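PDB 6VT2: adhesin from Streptococcus sanguinis SK1 = NCTC 7863, which probably mediates bacterial attachment to host sialoglycans through two tandem Siglec-like modules, each binding a sialylated glycan. Local coordinates for residues P126-Y131 with I182-G187; Q342-S347 with Y370-D375; N251-L256 with G283-S288. One frame throughout, in Å; residues are numbered along the deposited sequence.

Interaction 1 of 3, residues P126-Y131 with I182-G187; sequences PQTEKY and ITYPDG. With CA (calcium ion), chain I.
Tyr-184, Gln-127 and Asp-186 carry this junction between a Siglec-like module and the following Rib-like domain. The Tyr-184 ring slips in beside the turn 127-130. Its CE2 lies 3.6 Å from Thr-128 OG1, which sits at the ring edge, while Tyr-131 CD2 stands over one face, displaced from the ring centre, with the two ring planes 36° apart. The phenol OH, 3.6 Å from Tyr-131 CB, is hydrogen-bonded to Asp-190. Gln-127 and Asp-186 run antiparallel, the flat amide laid over the carboxylate, planes 21° apart. Gln-127 N donates a nearly straight bond of 2.8 Å to Asp-186 OD2, reaching it from above the carboxylate plane; Arg-18 makes a salt bridge to the same oxygen, and Ser-188 bonds OD1. At its tip, Gln-127 OE1 meets Pro-185 CD at 3.2 Å, and NE2 bonds Arg-18 O. Thr-128 OG1, anti to the backbone N (chi1 -168°), is hydrogen-bonded to Thr-189 O and binds calcium at 2.6 Å together with Thr-128 O, Tyr-131 O, three waters and Asp-190. Because Asp-190 both ligates the metal and holds the Tyr-184 hydroxyl, ring packing and calcium binding are coupled, which probably helps fix the two domains relative to each other.

Interaction 2 of 3, residues Q342-S347 with Y370-D375; sequences QQLSTS and YVVNND
Leu-344 and Asn-374 form the close part of this contact, where the chain just ahead of helix 346-360 meets the turn after strand 369-372. Leu-344 N donates to Asn-374 O at 2.9 Å, a fairly straight bond lying in the carbonyl plane. The leucine side chain bends over the same acceptor, with CD1 3.4 Å from Asn-374 O and also against the backbone of Asp-375. Its other methyl, CD2, approaches Val-372 CG1 more loosely, at 4.4 Å. One peptide oxygen is thus gripped by an N-H and flanked by a methyl group, and Leu-344 is the buried residue of the contact.

The outer side is polar and exposed. Gln-343 and Asn-374 run alongside each other in the same direction, with their amide planes 71° apart. The glutamine chain leaves with CG anti to the backbone N (chi1 179°) and then bends at chi2 (63°). NE2 donates to Asn-374 OD1 at 3.0 Å from above the carbonyl plane, while the acceptor lies close to the amide plane of Gln-343. NE2 also donates to Leu-344 O at 3.1 Å, so that two nearly straight bonds fix the rotation of this amide. Asn-374 OD1 has a further partner in Lys-349 NZ. Beyond this, Gln-342 comes nearest with its carbonyl O, 3.9 Å from Asn-374 O. Asp-375 OD1 turns to Ser-377 OG.

Ser-345 then caps the start of helix 346-360 from the N-cap position. Within the Rib-like domain the contact therefore ties the entrance of that helix to the turn leading from strand 369-372 toward strand 378-381: Leu-344 packs on Ile-352 of the helix, and Val-372 touches both Lys-349 of the helix and Val-378 of strand 378-381.

Interaction 3 of 3, residues N251-L256 with G283-S288; sequences NTLLGL and GTIPKS
Leu-256 of segment 251-256 reaches across to Ile-285 and Pro-286, in the loop that follows strand 277-283. Its CB points toward that loop, and CG stands anti to the carbonyl carbon, beside the backbone N (chi1 -64°). Neither CB nor CG comes close to the loop; the touching is left to the two methyls, which part to different partners. CD1 meets Ile-285 CD1 at 3.8 Å, the closest approach between the segments, as the two side chains cross obliquely. CD2 lies 4.2 Å from Pro-286 CD, where the leucine runs at about a right angle to the proline side chain. Elsewhere, Leu-256 also touches Leu-289 and Tyr-297.

Ile-285 has its CB directed away from the helix, yet its CD1 folds back toward it, with chi2 at -58°. The same methyl has a second, looser neighbour in Leu-253 CD1, at 4.4 Å, so that it faces two leucines of the helical segment. Leu-253 and Ile-285 both continue onto Phe-258, and Ile-285 reaches Phe-320, a residue of the glycan pocket.

No direct hydrogen bond joins the segments. Two waters join their backbones instead: one donates to Leu-256 O and accepts from Thr-284 N at 2.9 Å, and the other donates to Thr-284 O at 2.8 Å and, weakly, to Leu-256 O. The Leu-256 carbonyl thereby takes one water bond and a second, weak one.

Thr-252, one turn before Leu-256, touches the bound sialic acid of this Siglec-like module. The chemistry is methyl packing together with a water-bridged backbone: the two segments associate through van der Waals contacts of branched side chains and through indirect, solvent-mediated backbone bonds, without direct polar pairing.

Overall arrangement
The three contacts lie in series along an elongated chain and never touch. Interaction 1 joins two domains, whereas interactions 2 and 3 each stay within one, the second Rib-like and second Siglec-like domain respectively; the nearest atoms of interactions 2 and 3 are about 14 Å apart. Interactions 1 and 3 are partly buried, and interaction 2 is a surface contact. Calcium, charge and ring packing mark the domain junction; direct backbone and amide hydrogen bonds mark the exposed helix entrance at 342-347; methyl groups and bridging waters mark segment 251-256, beside a glycan. Interaction 2 involves the chain entering a helix, interaction 3 the later part of one, and interaction 1 an irregular turn.

Interaction 1 of 3, residues P126-Y131 with I182-G187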
ATOM      1  N   PRO A 126     -26.424  23.770  -0.326  1.00  9.15           N
ATOM      2  CA  PRO A 126     -26.226  22.513  -1.048  1.00 10.15           C
ATOM      3  C   PRO A 126     -25.134  21.678  -0.411  1.00 10.81           C
ATOM      4  O   PRO A 126     -24.208  22.189   0.219  1.00 10.98           O
ATOM      5  CB  PRO A 126     -25.851  22.970  -2.462  1.00  9.72           C
ATOM      6  CG  PRO A 126     -25.015  24.230  -2.171  1.00 10.50           C
ATOM      7  CD  PRO A 126     -25.808  24.924  -0.983  1.00 12.27           C
ATOM      8  N   GLN A 127     -25.232  20.365  -0.622  1.00 11.21           N
ATOM      9  CA  GLN A 127     -24.245  19.469  -0.029  1.00 12.81           C
ATOM     10  C   GLN A 127     -22.819  19.766  -0.477  1.00 12.04           C
ATOM     11  O   GLN A 127     -21.871  19.588   0.299  1.00 13.59           O
ATOM     12  CB  GLN A 127     -24.587  18.021  -0.345  1.00 11.55           C
ATOM     13  CG  GLN A 127     -25.827  17.614   0.448  1.00 11.27           C
ATOM     14  CD  GLN A 127     -26.121  16.156   0.455  1.00 19.02           C
ATOM     15  OE1 GLN A 127     -25.257  15.367   0.164  1.00 23.52           O
ATOM     16  NE2 GLN A 127     -27.363  15.785   0.787  1.00 18.41           N
ATOM     17  N   THR A 128     -22.650  20.268  -1.676  1.00 10.22           N
ATOM     18  CA  THR A 128     -21.304  20.539  -2.143  1.00 10.77           C
ATOM     19  C   THR A 128     -20.591  21.576  -1.307  1.00 16.12           C
ATOM     20  O   THR A 128     -19.352  21.589  -1.298  1.00 15.85           O
ATOM     21  CB  THR A 128     -21.277  20.954  -3.601  1.00 15.90           C
ATOM     22  OG1 THR A 128     -19.885  20.904  -4.025  1.00 16.20           O
ATOM     23  CG2 THR A 128     -21.855  22.300  -3.829  1.00 16.44           C
ATOM     24  N   GLU A 129     -21.314  22.398  -0.547  1.00 13.93           N
ATOM     25  CA  GLU A 129     -20.608  23.332   0.321  1.00 13.84           C
ATOM     26  C   GLU A 129     -20.047  22.656   1.556  1.00 17.39           C
ATOM     27  O   GLU A 129     -19.147  23.195   2.210  1.00 20.68           O
ATOM     28  CB  GLU A 129     -21.543  24.477   0.698  1.00 14.03           C
ATOM     29  CG  GLU A 129     -21.745  25.394  -0.467  1.00 13.56           C
ATOM     30  CD  GLU A 129     -22.557  26.606  -0.113  1.00 21.49           C
ATOM     31  OE1 GLU A 129     -23.053  26.690   1.031  1.00 14.23           O
ATOM     32  OE2 GLU A 129     -22.698  27.465  -0.978  1.00 21.28           O
ATOM     33  N   LYS A 130     -20.581  21.511   1.920  1.00 15.77           N
ATOM     34  CA  LYS A 130     -20.057  20.748   3.036  1.00 17.48           C
ATOM     35  C   LYS A 130     -18.834  19.927   2.651  1.00 21.60           C
ATOM     36  O   LYS A 130     -17.932  19.760   3.456  1.00 20.98           O
ATOM     37  CB  LYS A 130     -21.195  19.877   3.589  1.00 20.48           C
ATOM     38  CG  LYS A 130     -20.799  18.949   4.627  1.00 25.21           C
ATOM     39  CD  LYS A 130     -22.036  18.234   5.160  1.00 25.02           C
ATOM     40  CE  LYS A 130     -21.636  17.366   6.373  1.00 32.32           C
ATOM     41  NZ  LYS A 130     -22.654  16.308   6.631  1.00 38.81           N
ATOM     42  N   TYR A 131     -18.760  19.430   1.427  1.00 24.58           N
ATOM     43  CA  TYR A 131     -17.760  18.450   1.027  1.00 21.74           C
ATOM     44  C   TYR A 131     -16.749  19.081   0.076  1.00 23.36           C
ATOM     45  O   TYR A 131     -17.109  19.795  -0.871  1.00 23.19           O
ATOM     46  CB  TYR A 131     -18.462  17.247   0.395  1.00 18.69           C
ATOM     47  CG  TYR A 131     -19.464  16.610   1.294  1.00 21.37           C
ATOM     48  CD1 TYR A 131     -19.055  15.917   2.441  1.00 20.14           C
ATOM     49  CD2 TYR A 131     -20.817  16.718   1.042  1.00 27.08           C
ATOM     50  CE1 TYR A 131     -19.983  15.340   3.305  1.00 24.23           C
ATOM     51  CE2 TYR A 131     -21.757  16.148   1.905  1.00 26.97           C
ATOM     52  CZ  TYR A 131     -21.314  15.425   3.017  1.00 26.38           C
ATOM     53  OH  TYR A 131     -22.240  14.878   3.879  1.00 29.41           O
ATOM     54  N   ILE A 182     -18.300  14.770  -9.385  1.00 13.64           N
ATOM     55  CA  ILE A 182     -18.830  14.059  -8.200  1.00 15.60           C
ATOM     56  C   ILE A 182     -20.209  14.649  -7.997  1.00 18.49           C
ATOM     57  O   ILE A 182     -20.285  15.814  -7.958  1.00 16.12           O
ATOM     58  CB  ILE A 182     -17.926  14.282  -6.982  1.00 16.30           C
ATOM     59  CG1 ILE A 182     -16.496  13.823  -7.296  1.00 15.41           C
ATOM     60  CG2 ILE A 182     -18.482  13.616  -5.710  1.00 21.47           C
ATOM     61  CD1 ILE A 182     -15.476  14.154  -6.253  1.00 18.89           C
ATOM     62  N   THR A 183     -21.245  13.851  -7.978  1.00 14.17           N
ATOM     63  CA  THR A 183     -22.598  14.363  -7.783  1.00 15.23           C
ATOM     64  C   THR A 183     -23.013  13.926  -6.399  1.00 18.70           C
ATOM     65  O   THR A 183     -23.088  12.786  -6.152  1.00 16.89           O
ATOM     66  CB  THR A 183     -23.573  13.876  -8.844  1.00 16.84           C
ATOM     67  OG1 THR A 183     -23.094  14.314 -10.106  1.00 18.98           O
ATOM     68  CG2 THR A 183     -24.974  14.408  -8.683  1.00 18.10           C
ATOM     69  N   TYR A 184     -23.256  14.877  -5.530  1.00 14.40           N
ATOM     70  CA  TYR A 184     -23.722  14.571  -4.189  1.00 15.88           C
ATOM     71  C   TYR A 184     -25.166  14.201  -4.318  1.00 13.59           C
ATOM     72  O   TYR A 184     -25.886  14.425  -5.205  1.00 12.09           O
ATOM     73  CB  TYR A 184     -23.495  15.773  -3.298  1.00 13.97           C
ATOM     74  CG  TYR A 184     -22.039  15.987  -3.201  1.00 11.45           C
ATOM     75  CD1 TYR A 184     -21.192  15.004  -2.761  1.00 16.64           C
ATOM     76  CD2 TYR A 184     -21.534  17.154  -3.676  1.00 11.48           C
ATOM     77  CE1 TYR A 184     -19.837  15.198  -2.770  1.00 17.68           C
ATOM     78  CE2 TYR A 184     -20.191  17.386  -3.626  1.00 12.76           C
ATOM     79  CZ  TYR A 184     -19.338  16.410  -3.187  1.00 14.74           C
ATOM     80  OH  TYR A 184     -18.011  16.630  -3.166  1.00 17.14           O
ATOM     81  N   PRO A 185     -25.839  13.490  -3.209  1.00 14.77           N
ATOM     82  CA  PRO A 185     -27.247  13.044  -3.223  1.00 12.87           C
ATOM     83  C   PRO A 185     -28.261  14.129  -3.500  1.00 12.30           C
ATOM     84  O   PRO A 185     -29.356  13.862  -3.989  1.00 14.10           O
ATOM     85  CB  PRO A 185     -27.437  12.464  -1.810  1.00 17.99           C
ATOM     86  CG  PRO A 185     -26.105  12.161  -1.304  1.00 24.06           C
ATOM     87  CD  PRO A 185     -25.116  13.046  -2.025  1.00 16.34           C
ATOM     88  N   ASP A 186     -27.946  15.374  -3.226  1.00 12.48           N
ATOM     89  CA  ASP A 186     -28.855  16.458  -3.551  1.00 12.36           C
ATOM     90  C   ASP A 186     -28.691  17.019  -4.944  1.00 12.58           C
ATOM     91  O   ASP A 186     -29.362  17.981  -5.291  1.00 15.41           O
ATOM     92  CB  ASP A 186     -28.708  17.562  -2.480  1.00 10.68           C
ATOM     93  CG  ASP A 186     -27.466  18.350  -2.618  1.00 12.49           C
ATOM     94  OD1 ASP A 186     -26.502  17.849  -3.250  1.00 12.25           O
ATOM     95  OD2 ASP A 186     -27.421  19.490  -2.124  1.00 12.53           O
ATOM     96  N   GLY A 187     -27.856  16.404  -5.760  1.00 12.78           N
ATOM     97  CA  GLY A 187     -27.664  16.886  -7.131  1.00 14.87           C
ATOM     98  C   GLY A 187     -26.640  17.984  -7.262  1.00 15.98           C
ATOM     99  O   GLY A 187     -26.317  18.321  -8.344  1.00 17.81           O
TER
HETATM  100 CA    CA I 703     -17.628  21.228  -2.720  1.00 17.54          CA
HETATM  101  O   HOH W   1     -17.902  23.407  -3.533  1.00 32.39           O
HETATM  102  O   HOH W   2     -15.244  21.723  -3.017  1.00 28.70           O
HETATM  103  O   HOH W   3     -16.922  22.692  -1.023  1.00 29.54           O

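Interaction 2 of 3, residues Q342-S347 with Y370-D375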
ATOM      1  N   GLN A 342      57.598 -38.129   2.416  1.00 17.80           N
ATOM      2  CA  GLN A 342      57.519 -38.200   0.959  1.00 20.91           C
ATOM      3  C   GLN A 342      56.637 -39.340   0.478  1.00 18.63           C
ATOM      4  O   GLN A 342      56.293 -39.395  -0.699  1.00 20.67           O
ATOM      5  CB  GLN A 342      58.919 -38.349   0.344  1.00 25.00           C
ATOM      6  CG  GLN A 342      59.711 -37.024   0.311  1.00 45.70           C
ATOM      7  CD  GLN A 342      60.892 -37.087  -0.661  1.00 67.73           C
ATOM      8  OE1 GLN A 342      61.237 -38.163  -1.180  1.00 68.02           O
ATOM      9  NE2 GLN A 342      61.511 -35.938  -0.917  1.00 69.18           N
ATOM     10  N   GLN A 343      56.246 -40.246   1.359  1.00 14.17           N
ATOM     11  CA  GLN A 343      55.400 -41.352   0.952  1.00 13.46           C
ATOM     12  C   GLN A 343      54.619 -41.793   2.173  1.00 13.75           C
ATOM     13  O   GLN A 343      55.108 -42.574   3.009  1.00 16.13           O
ATOM     14  CB  GLN A 343      56.200 -42.506   0.371  1.00 17.39           C
ATOM     15  CG  GLN A 343      55.352 -43.679  -0.043  1.00 17.90           C
ATOM     16  CD  GLN A 343      54.379 -43.284  -1.159  1.00 19.80           C
ATOM     17  OE1 GLN A 343      54.804 -43.063  -2.287  1.00 26.28           O
ATOM     18  NE2 GLN A 343      53.091 -43.169  -0.832  1.00 22.47           N
ATOM     19  N   LEU A 344      53.380 -41.359   2.256  1.00 11.73           N
ATOM     20  CA  LEU A 344      52.538 -41.771   3.359  1.00 15.28           C
ATOM     21  C   LEU A 344      52.101 -43.203   3.125  1.00 12.63           C
ATOM     22  O   LEU A 344      51.958 -43.595   2.044  1.00 14.92           O
ATOM     23  CB  LEU A 344      51.303 -40.882   3.389  1.00 10.93           C
ATOM     24  CG  LEU A 344      51.435 -39.679   4.314  1.00 13.46           C
ATOM     25  CD1 LEU A 344      52.530 -38.768   3.827  1.00 13.24           C
ATOM     26  CD2 LEU A 344      50.100 -38.954   4.407  1.00 14.76           C
ATOM     27  N   SER A 345      51.839 -43.877   4.198  1.00 12.95           N
ATOM     28  CA  SER A 345      51.237 -45.185   4.178  1.00 13.99           C
ATOM     29  C   SER A 345      49.736 -45.042   3.997  1.00 14.03           C
ATOM     30  O   SER A 345      49.139 -43.995   4.269  1.00 14.82           O
ATOM     31  CB  SER A 345      51.531 -45.934   5.456  1.00 20.64           C
ATOM     32  OG  SER A 345      50.984 -45.259   6.556  1.00 16.69           O
ATOM     33  N   THR A 346      49.107 -46.153   3.666  1.00 14.05           N
ATOM     34  CA  THR A 346      47.657 -46.177   3.604  1.00 15.89           C
ATOM     35  C   THR A 346      47.035 -45.782   4.935  1.00 15.38           C
ATOM     36  O   THR A 346      46.093 -44.965   4.976  1.00 14.96           O
ATOM     37  CB  THR A 346      47.220 -47.575   3.145  1.00 15.49           C
ATOM     38  OG1 THR A 346      47.763 -47.817   1.858  1.00 23.90           O
ATOM     39  CG2 THR A 346      45.707 -47.661   3.064  1.00 22.58           C
ATOM     40  N   SER A 347      47.581 -46.277   6.052  1.00 15.18           N
ATOM     41  CA  SER A 347      46.969 -45.902   7.315  1.00 16.51           C
ATOM     42  C   SER A 347      47.120 -44.402   7.583  1.00 16.20           C
ATOM     43  O   SER A 347      46.216 -43.780   8.167  1.00 14.96           O
ATOM     44  CB  SER A 347      47.543 -46.721   8.475  1.00 19.11           C
ATOM     45  OG  SER A 347      48.921 -46.513   8.589  1.00 24.18           O
ATOM     46  N   TYR A 370      37.527 -36.560  -0.921  1.00 11.52           N
ATOM     47  CA  TYR A 370      38.876 -36.248  -0.508  1.00 15.04           C
ATOM     48  C   TYR A 370      39.833 -37.273  -1.117  1.00 13.19           C
ATOM     49  O   TYR A 370      39.567 -38.497  -1.126  1.00 18.21           O
ATOM     50  CB  TYR A 370      38.956 -36.282   0.993  1.00 14.19           C
ATOM     51  CG  TYR A 370      38.048 -35.342   1.681  1.00 13.43           C
ATOM     52  CD1 TYR A 370      38.199 -33.974   1.569  1.00 16.16           C
ATOM     53  CD2 TYR A 370      37.035 -35.804   2.464  1.00 18.74           C
ATOM     54  CE1 TYR A 370      37.390 -33.129   2.265  1.00 12.93           C
ATOM     55  CE2 TYR A 370      36.210 -34.971   3.122  1.00 20.21           C
ATOM     56  CZ  TYR A 370      36.390 -33.613   2.992  1.00 16.07           C
ATOM     57  OH  TYR A 370      35.604 -32.751   3.609  1.00 17.50           O
ATOM     58  N   VAL A 371      40.924 -36.790  -1.647  1.00 11.21           N
ATOM     59  CA  VAL A 371      41.992 -37.679  -2.089  1.00 11.69           C
ATOM     60  C   VAL A 371      43.239 -37.257  -1.333  1.00 12.64           C
ATOM     61  O   VAL A 371      43.708 -36.128  -1.487  1.00 12.81           O
ATOM     62  CB  VAL A 371      42.228 -37.622  -3.605  1.00 16.17           C
ATOM     63  CG1 VAL A 371      43.343 -38.524  -4.002  1.00 17.95           C
ATOM     64  CG2 VAL A 371      40.948 -37.999  -4.347  1.00 19.50           C
ATOM     65  N   VAL A 372      43.756 -38.138  -0.494  1.00 11.39           N
ATOM     66  CA  VAL A 372      45.008 -37.870   0.189  1.00  9.61           C
ATOM     67  C   VAL A 372      46.143 -38.351  -0.722  1.00 10.52           C
ATOM     68  O   VAL A 372      46.242 -39.527  -1.090  1.00 14.11           O
ATOM     69  CB  VAL A 372      45.050 -38.551   1.546  1.00 13.10           C
ATOM     70  CG1 VAL A 372      46.328 -38.102   2.284  1.00 14.16           C
ATOM     71  CG2 VAL A 372      43.802 -38.204   2.374  1.00 14.94           C
ATOM     72  N   ASN A 373      46.950 -37.427  -1.155  1.00  9.91           N
ATOM     73  CA  ASN A 373      48.064 -37.708  -2.034  1.00 10.04           C
ATOM     74  C   ASN A 373      49.221 -38.313  -1.259  1.00 14.39           C
ATOM     75  O   ASN A 373      49.227 -38.378  -0.023  1.00 12.82           O
ATOM     76  CB  ASN A 373      48.414 -36.429  -2.721  1.00 12.45           C
ATOM     77  CG  ASN A 373      47.180 -35.868  -3.476  1.00 16.63           C
ATOM     78  OD1 ASN A 373      46.604 -36.583  -4.264  1.00 18.82           O
ATOM     79  ND2 ASN A 373      46.756 -34.646  -3.187  1.00 16.08           N
ATOM     80  N   ASN A 374      50.199 -38.784  -2.026  1.00 12.81           N
ATOM     81  CA  ASN A 374      51.296 -39.518  -1.415  1.00 11.47           C
ATOM     82  C   ASN A 374      52.070 -38.658  -0.443  1.00 14.85           C
ATOM     83  O   ASN A 374      52.637 -39.207   0.507  1.00 14.12           O
ATOM     84  CB  ASN A 374      52.241 -40.050  -2.459  1.00 13.00           C
ATOM     85  CG  ASN A 374      51.696 -41.246  -3.159  1.00 16.32           C
ATOM     86  OD1 ASN A 374      50.981 -42.049  -2.575  1.00 21.05           O
ATOM     87  ND2 ASN A 374      52.051 -41.391  -4.419  1.00 21.37           N
ATOM     88  N   ASP A 375      52.085 -37.328  -0.637  1.00 14.77           N
ATOM     89  CA  ASP A 375      52.744 -36.409   0.280  1.00 14.73           C
ATOM     90  C   ASP A 375      51.830 -35.912   1.398  1.00 13.48           C
ATOM     91  O   ASP A 375      52.245 -35.083   2.228  1.00 14.79           O
ATOM     92  CB  ASP A 375      53.343 -35.227  -0.479  1.00 19.29           C
ATOM     93  CG  ASP A 375      52.283 -34.309  -1.135  1.00 24.79           C
ATOM     94  OD1 ASP A 375      51.081 -34.553  -0.990  1.00 17.66           O
ATOM     95  OD2 ASP A 375      52.671 -33.353  -1.816  1.00 24.26           O
TER

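Interaction 3 of 3, residues N251-L256 with G283-S288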
ATOM      1  N   ASN A 251      14.781 -20.005 -24.060  1.00 10.27           N
ATOM      2  CA  ASN A 251      14.376 -21.376 -24.237  1.00 12.87           C
ATOM      3  C   ASN A 251      15.500 -22.320 -23.875  1.00 13.34           C
ATOM      4  O   ASN A 251      15.220 -23.396 -23.376  1.00 12.39           O
ATOM      5  CB  ASN A 251      13.870 -21.565 -25.665  1.00 13.99           C
ATOM      6  CG  ASN A 251      12.464 -20.970 -25.841  1.00 17.21           C
ATOM      7  OD1 ASN A 251      11.520 -21.398 -25.206  1.00 24.67           O
ATOM      8  ND2 ASN A 251      12.342 -19.987 -26.699  1.00 37.29           N
ATOM      9  N   THR A 252      16.761 -21.919 -24.060  1.00 10.80           N
ATOM     10  CA  THR A 252      17.885 -22.724 -23.578  1.00  9.62           C
ATOM     11  C   THR A 252      17.801 -22.880 -22.080  1.00  9.56           C
ATOM     12  O   THR A 252      17.950 -23.989 -21.556  1.00 11.15           O
ATOM     13  CB  THR A 252      19.199 -22.090 -23.973  1.00 13.39           C
ATOM     14  OG1 THR A 252      19.311 -22.086 -25.408  1.00 15.54           O
ATOM     15  CG2 THR A 252      20.386 -22.863 -23.403  1.00 12.27           C
ATOM     16  N   LEU A 253      17.548 -21.799 -21.368  1.00 11.40           N
ATOM     17  CA  LEU A 253      17.465 -21.967 -19.920  1.00  9.56           C
ATOM     18  C   LEU A 253      16.276 -22.815 -19.528  1.00 10.27           C
ATOM     19  O   LEU A 253      16.375 -23.662 -18.623  1.00 10.68           O
ATOM     20  CB  LEU A 253      17.393 -20.619 -19.219  1.00 13.17           C
ATOM     21  CG  LEU A 253      17.737 -20.641 -17.750  1.00 11.89           C
ATOM     22  CD1 LEU A 253      19.232 -20.773 -17.641  1.00  9.69           C
ATOM     23  CD2 LEU A 253      17.248 -19.416 -17.009  1.00 13.61           C
ATOM     24  N   LEU A 254      15.130 -22.631 -20.189  1.00 11.32           N
ATOM     25  CA  LEU A 254      14.019 -23.532 -19.913  1.00 11.41           C
ATOM     26  C   LEU A 254      14.428 -24.985 -20.118  1.00 10.71           C
ATOM     27  O   LEU A 254      13.998 -25.873 -19.387  1.00 12.68           O
ATOM     28  CB  LEU A 254      12.806 -23.220 -20.788  1.00 13.58           C
ATOM     29  CG  LEU A 254      12.134 -21.906 -20.480  1.00 16.26           C
ATOM     30  CD1 LEU A 254      10.941 -21.737 -21.416  1.00 18.82           C
ATOM     31  CD2 LEU A 254      11.696 -21.804 -19.073  1.00 19.79           C
ATOM     32  N   GLY A 255      15.220 -25.240 -21.125  1.00 10.12           N
ATOM     33  CA  GLY A 255      15.636 -26.584 -21.462  1.00  9.95           C
ATOM     34  C   GLY A 255      16.463 -27.241 -20.395  1.00 10.91           C
ATOM     35  O   GLY A 255      16.503 -28.467 -20.294  1.00 13.62           O
ATOM     36  N   LEU A 256      17.137 -26.441 -19.610  1.00  9.57           N
ATOM     37  CA  LEU A 256      17.888 -26.950 -18.487  1.00  9.97           C
ATOM     38  C   LEU A 256      17.018 -27.230 -17.289  1.00 12.12           C
ATOM     39  O   LEU A 256      17.540 -27.697 -16.278  1.00 14.36           O
ATOM     40  CB  LEU A 256      18.939 -25.934 -18.049  1.00 10.49           C
ATOM     41  CG  LEU A 256      20.038 -25.602 -19.027  1.00  9.90           C
ATOM     42  CD1 LEU A 256      21.006 -24.566 -18.393  1.00 12.12           C
ATOM     43  CD2 LEU A 256      20.751 -26.854 -19.405  1.00 14.76           C
ATOM     44  N   GLY A 283      16.609 -22.479 -10.897  1.00  9.29           N
ATOM     45  CA  GLY A 283      17.055 -23.678 -11.549  1.00  9.33           C
ATOM     46  C   GLY A 283      18.469 -24.028 -11.162  1.00  9.31           C
ATOM     47  O   GLY A 283      19.101 -23.327 -10.383  1.00  9.32           O
ATOM     48  N   THR A 284      18.990 -25.063 -11.821  1.00  9.34           N
ATOM     49  CA  THR A 284      20.333 -25.557 -11.598  1.00  9.32           C
ATOM     50  C   THR A 284      21.077 -25.601 -12.917  1.00  9.33           C
ATOM     51  O   THR A 284      20.629 -26.256 -13.853  1.00  9.37           O
ATOM     52  CB  THR A 284      20.284 -26.944 -10.983  1.00  9.36           C
ATOM     53  OG1 THR A 284      19.562 -26.902  -9.744  1.00 11.23           O
ATOM     54  CG2 THR A 284      21.711 -27.463 -10.648  1.00  9.44           C
ATOM     55  N   ILE A 285      22.215 -24.954 -12.970  1.00  9.30           N
ATOM     56  CA  ILE A 285      23.136 -25.195 -14.056  1.00  9.31           C
ATOM     57  C   ILE A 285      23.811 -26.529 -13.794  1.00  9.76           C
ATOM     58  O   ILE A 285      24.553 -26.652 -12.812  1.00  9.31           O
ATOM     59  CB  ILE A 285      24.158 -24.066 -14.134  1.00  9.28           C
ATOM     60  CG1 ILE A 285      23.517 -22.723 -14.415  1.00  9.27           C
ATOM     61  CG2 ILE A 285      25.215 -24.373 -15.226  1.00  9.34           C
ATOM     62  CD1 ILE A 285      22.702 -22.607 -15.681  1.00 10.21           C
ATOM     63  N   PRO A 286      23.575 -27.550 -14.594  1.00  9.37           N
ATOM     64  CA  PRO A 286      24.243 -28.831 -14.334  1.00 10.04           C
ATOM     65  C   PRO A 286      25.713 -28.804 -14.680  1.00  9.37           C
ATOM     66  O   PRO A 286      26.177 -27.962 -15.443  1.00  9.36           O
ATOM     67  CB  PRO A 286      23.493 -29.793 -15.235  1.00 11.13           C
ATOM     68  CG  PRO A 286      23.113 -28.903 -16.445  1.00 10.05           C
ATOM     69  CD  PRO A 286      22.784 -27.565 -15.848  1.00  9.40           C
ATOM     70  N   LYS A 287      26.448 -29.740 -14.074  1.00  9.37           N
ATOM     71  CA  LYS A 287      27.890 -29.694 -14.235  1.00  9.35           C
ATOM     72  C   LYS A 287      28.309 -29.958 -15.668  1.00 10.42           C
ATOM     73  O   LYS A 287      29.443 -29.639 -16.015  1.00 10.33           O
ATOM     74  CB  LYS A 287      28.568 -30.683 -13.294  1.00 10.11           C
ATOM     75  CG  LYS A 287      28.347 -32.160 -13.618  1.00  9.39           C
ATOM     76  CD  LYS A 287      29.043 -33.085 -12.659  1.00 12.28           C
ATOM     77  CE  LYS A 287      29.048 -34.502 -13.231  1.00 15.64           C
ATOM     78  NZ  LYS A 287      29.579 -35.475 -12.238  1.00 16.91           N
ATOM     79  N   SER A 288      27.410 -30.497 -16.487  1.00  9.93           N
ATOM     80  CA  SER A 288      27.717 -30.689 -17.894  1.00 11.49           C
ATOM     81  C   SER A 288      27.993 -29.377 -18.609  1.00 12.22           C
ATOM     82  O   SER A 288      28.579 -29.405 -19.701  1.00 13.35           O
ATOM     83  CB  SER A 288      26.606 -31.390 -18.611  1.00 13.25           C
ATOM     84  OG  SER A 288      25.431 -30.632 -18.471  1.00 14.72           O
TER
HETATM   85  O   HOH W   4      17.038 -26.476 -13.366  1.00 16.15           O
HETATM   86  O   HOH W   5      19.721 -28.867 -13.969  1.00 18.60           O